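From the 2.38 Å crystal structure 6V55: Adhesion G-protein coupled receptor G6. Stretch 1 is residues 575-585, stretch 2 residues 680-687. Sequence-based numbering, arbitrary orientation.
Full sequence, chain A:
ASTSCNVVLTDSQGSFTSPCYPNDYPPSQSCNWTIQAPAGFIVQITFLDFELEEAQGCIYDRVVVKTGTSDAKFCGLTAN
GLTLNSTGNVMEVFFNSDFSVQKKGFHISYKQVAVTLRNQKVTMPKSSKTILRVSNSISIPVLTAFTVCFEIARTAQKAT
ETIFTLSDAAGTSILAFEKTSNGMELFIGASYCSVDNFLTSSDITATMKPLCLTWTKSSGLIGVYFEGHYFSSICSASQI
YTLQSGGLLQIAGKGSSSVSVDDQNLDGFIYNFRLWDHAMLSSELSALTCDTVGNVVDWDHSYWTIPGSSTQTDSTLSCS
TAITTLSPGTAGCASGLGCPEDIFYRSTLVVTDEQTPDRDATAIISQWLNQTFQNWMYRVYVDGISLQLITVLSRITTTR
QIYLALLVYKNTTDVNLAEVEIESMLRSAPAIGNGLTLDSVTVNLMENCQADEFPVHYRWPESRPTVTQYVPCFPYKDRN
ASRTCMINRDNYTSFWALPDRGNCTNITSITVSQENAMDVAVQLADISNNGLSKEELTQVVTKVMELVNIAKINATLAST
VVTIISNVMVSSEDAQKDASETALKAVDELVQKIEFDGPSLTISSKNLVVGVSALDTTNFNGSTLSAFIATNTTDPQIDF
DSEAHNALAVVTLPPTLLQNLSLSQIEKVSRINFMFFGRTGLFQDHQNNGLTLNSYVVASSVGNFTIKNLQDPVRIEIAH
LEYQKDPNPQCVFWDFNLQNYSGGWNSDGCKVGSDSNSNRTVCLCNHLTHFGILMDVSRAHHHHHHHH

Stretch 1 575-585: AQKDASETALK
Stretch 2 (680-687) TGLFQDHQ

Residues 575-585 form part of a longer helix, kinked where the backbone N atoms of Glu581 and Thr582 lack a bond to the preceding turn; beyond the kink, Leu584 N donates to Ser580 O at 2.8 Å. Against it lies an irregular segment that opens with a type I turn from Thr680 to Phe683, closed by Phe683 N to Thr680 O at 3.2 Å. The register is set by Ser580 and Leu682, whose CA atoms are 4.9 Å apart, and the contact buries 485 Å² in total.

Shape complementarity centres on Leu682 (phi/psi -90/-2, chi1 m, chi2 t), which has the largest covered area, 107 Å². Its CA-to-CB bond points sideways, and its CD2 reaches Ser580 CB at 3.8 Å and Ala583 CB at 4.1 Å; these short side chains leave room for the methyl. Leu584 (m, t) extends the apolar patch: its CD2 lies 4.1 Å from Leu682 CD1 and 3.6 Å from Phe683 CZ. Phe683 (chi1 m, chi2 94°) starts away from the helix, but its ring end returns to make this oblique contact.

Gly681 suits the tight approach of Gln576 (m, t, chi3 49°), whose OE1 sits 3.1 Å from Gly681 C: an ideal CB there would lie 2.5 Å from Gln576 NE2, a clash.

No clear direct hydrogen bond crosses the interface, but one water bridges it, 2.5 Å from Ser580 OG (chi1 p) and donating to Leu682 O at 2.8 Å. Within its own stretch, Gln684 (m, t, chi3 36°) braces the turn through NE2 to Gly681 O at 2.9 Å. Its OE1 meets Lys577 CD at 3.3 Å. The long aliphatic part of exposed Lys577 (t, t, p, chi4 99°) also packs obliquely on the His686 ring, with CD 3.7 Å from CE1.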

# COMPACT_ATOMS: atom_id res chain seq x y z
N ALA A 575 -2.02 26.19 20.76
CA ALA A 575 -1.36 26.38 19.47
C ALA A 575 -1.72 27.73 18.84
O ALA A 575 -0.85 28.42 18.31
CB ALA A 575 -1.71 25.23 18.53
N GLN A 576 -2.99 28.12 18.95
CA GLN A 576 -3.44 29.36 18.34
C GLN A 576 -2.93 30.59 19.07
O GLN A 576 -2.75 31.63 18.43
CB GLN A 576 -4.97 29.43 18.31
CG GLN A 576 -5.63 28.24 17.74
CD GLN A 576 -7.14 28.37 17.75
OE1 GLN A 576 -7.68 29.40 17.32
NE2 GLN A 576 -7.82 27.34 18.22
N LYS A 577 -2.67 30.48 20.40
CA LYS A 577 -2.50 31.64 21.29
C LYS A 577 -1.29 32.50 20.91
O LYS A 577 -1.39 33.73 20.89
CB LYS A 577 -2.38 31.20 22.75
CG LYS A 577 -2.74 32.31 23.76
CD LYS A 577 -2.84 31.82 25.23
CE LYS A 577 -1.52 31.31 25.82
NZ LYS A 577 -0.81 32.32 26.68
N ASP A 578 -0.20 31.87 20.50
CA ASP A 578 0.96 32.63 20.04
C ASP A 578 0.79 33.19 18.63
O ASP A 578 1.39 34.22 18.32
CB ASP A 578 2.20 31.74 20.12
CG ASP A 578 2.88 31.80 21.47
OD1 ASP A 578 4.13 31.76 21.50
OD2 ASP A 578 2.15 31.90 22.49
N ALA A 579 -0.02 32.56 17.78
CA ALA A 579 -0.17 33.00 16.40
C ALA A 579 -1.43 33.82 16.13
O ALA A 579 -1.61 34.26 15.00
CB ALA A 579 -0.17 31.80 15.45
N SER A 580 -2.30 34.02 17.14
CA SER A 580 -3.65 34.50 16.87
C SER A 580 -3.67 35.97 16.46
O SER A 580 -4.49 36.36 15.61
CB SER A 580 -4.57 34.29 18.07
OG SER A 580 -4.24 35.14 19.16
N GLU A 581 -2.77 36.79 17.00
CA GLU A 581 -2.80 38.21 16.66
C GLU A 581 -2.28 38.46 15.25
O GLU A 581 -2.79 39.33 14.55
CB GLU A 581 -2.02 39.02 17.69
CG GLU A 581 -2.26 40.51 17.56
CD GLU A 581 -1.19 41.35 18.24
OE1 GLU A 581 -0.25 40.77 18.84
OE2 GLU A 581 -1.31 42.59 18.17
N THR A 582 -1.30 37.67 14.80
CA THR A 582 -0.87 37.75 13.41
C THR A 582 -1.97 37.24 12.47
O THR A 582 -2.25 37.87 11.44
CB THR A 582 0.42 36.96 13.24
OG1 THR A 582 1.45 37.56 14.05
CG2 THR A 582 0.87 36.92 11.82
N ALA A 583 -2.64 36.14 12.86
CA ALA A 583 -3.73 35.56 12.08
C ALA A 583 -4.90 36.52 11.96
O ALA A 583 -5.45 36.69 10.87
CB ALA A 583 -4.22 34.26 12.73
N LEU A 584 -5.25 37.18 13.07
CA LEU A 584 -6.33 38.15 13.05
C LEU A 584 -5.97 39.36 12.21
O LEU A 584 -6.79 39.81 11.40
CB LEU A 584 -6.66 38.60 14.47
CG LEU A 584 -7.55 37.60 15.20
CD1 LEU A 584 -7.77 38.12 16.64
CD2 LEU A 584 -8.85 37.33 14.45
N LYS A 585 -4.73 39.83 12.32
CA LYS A 585 -4.31 41.01 11.57
C LYS A 585 -4.13 40.68 10.09
O LYS A 585 -4.42 41.54 9.25
CB LYS A 585 -3.03 41.60 12.19
CG LYS A 585 -3.26 42.42 13.46
CD LYS A 585 -1.96 42.70 14.19
CE LYS A 585 -2.04 43.96 15.05
NZ LYS A 585 -0.71 44.40 15.56
N THR A 680 -13.75 30.36 18.45
CA THR A 680 -13.36 31.49 19.29
C THR A 680 -11.92 31.43 19.77
O THR A 680 -11.54 32.25 20.61
CB THR A 680 -14.28 31.62 20.50
OG1 THR A 680 -13.89 30.68 21.51
CG2 THR A 680 -15.74 31.40 20.12
N GLY A 681 -11.11 30.51 19.26
CA GLY A 681 -9.78 30.31 19.83
C GLY A 681 -8.75 31.35 19.46
O GLY A 681 -7.62 31.28 19.96
N LEU A 682 -9.07 32.27 18.56
CA LEU A 682 -8.17 33.36 18.22
C LEU A 682 -8.38 34.59 19.10
O LEU A 682 -7.65 35.58 18.95
CB LEU A 682 -8.34 33.75 16.73
CG LEU A 682 -8.11 32.72 15.60
CD1 LEU A 682 -8.67 33.23 14.28
CD2 LEU A 682 -6.63 32.38 15.44
N PHE A 683 -9.34 34.55 20.03
CA PHE A 683 -9.71 35.72 20.81
C PHE A 683 -9.55 35.47 22.31
O PHE A 683 -10.37 35.91 23.13
CB PHE A 683 -11.15 36.15 20.50
CG PHE A 683 -11.39 36.46 19.05
CD1 PHE A 683 -11.89 35.48 18.19
CD2 PHE A 683 -11.15 37.74 18.55
CE1 PHE A 683 -12.13 35.76 16.86
CE2 PHE A 683 -11.39 38.03 17.21
CZ PHE A 683 -11.88 37.03 16.37
N GLN A 684 -8.47 34.79 22.68
CA GLN A 684 -8.22 34.45 24.08
C GLN A 684 -7.78 35.67 24.88
O GLN A 684 -6.99 36.50 24.40
CB GLN A 684 -7.17 33.35 24.16
CG GLN A 684 -7.61 32.10 23.42
CD GLN A 684 -6.60 30.99 23.51
OE1 GLN A 684 -5.96 30.82 24.54
NE2 GLN A 684 -6.49 30.20 22.46
N ASP A 685 -8.30 35.78 26.10
CA ASP A 685 -8.06 36.92 26.99
C ASP A 685 -7.88 36.35 28.39
O ASP A 685 -8.84 35.82 28.97
CB ASP A 685 -9.22 37.91 26.94
CG ASP A 685 -8.86 39.30 27.44
OD1 ASP A 685 -7.96 39.46 28.29
OD2 ASP A 685 -9.52 40.27 26.99
N HIS A 686 -6.67 36.46 28.94
CA HIS A 686 -6.40 36.03 30.30
C HIS A 686 -6.50 37.17 31.32
O HIS A 686 -6.14 36.98 32.49
CB HIS A 686 -5.03 35.37 30.37
CG HIS A 686 -4.95 34.06 29.66
ND1 HIS A 686 -3.75 33.45 29.36
CD2 HIS A 686 -5.92 33.24 29.20
CE1 HIS A 686 -3.99 32.31 28.72
NE2 HIS A 686 -5.29 32.16 28.62
N GLN A 687 -6.99 38.34 30.91
CA GLN A 687 -7.28 39.44 31.82
C GLN A 687 -8.77 39.75 31.81
O GLN A 687 -9.18 40.91 31.70
CB GLN A 687 -6.46 40.68 31.44
CG GLN A 687 -5.05 40.67 32.03
CD GLN A 687 -4.17 41.81 31.53
OE1 GLN A 687 -3.10 41.57 30.96
NE2 GLN A 687 -4.61 43.05 31.74
O HOH W 1 -5.44 37.27 19.55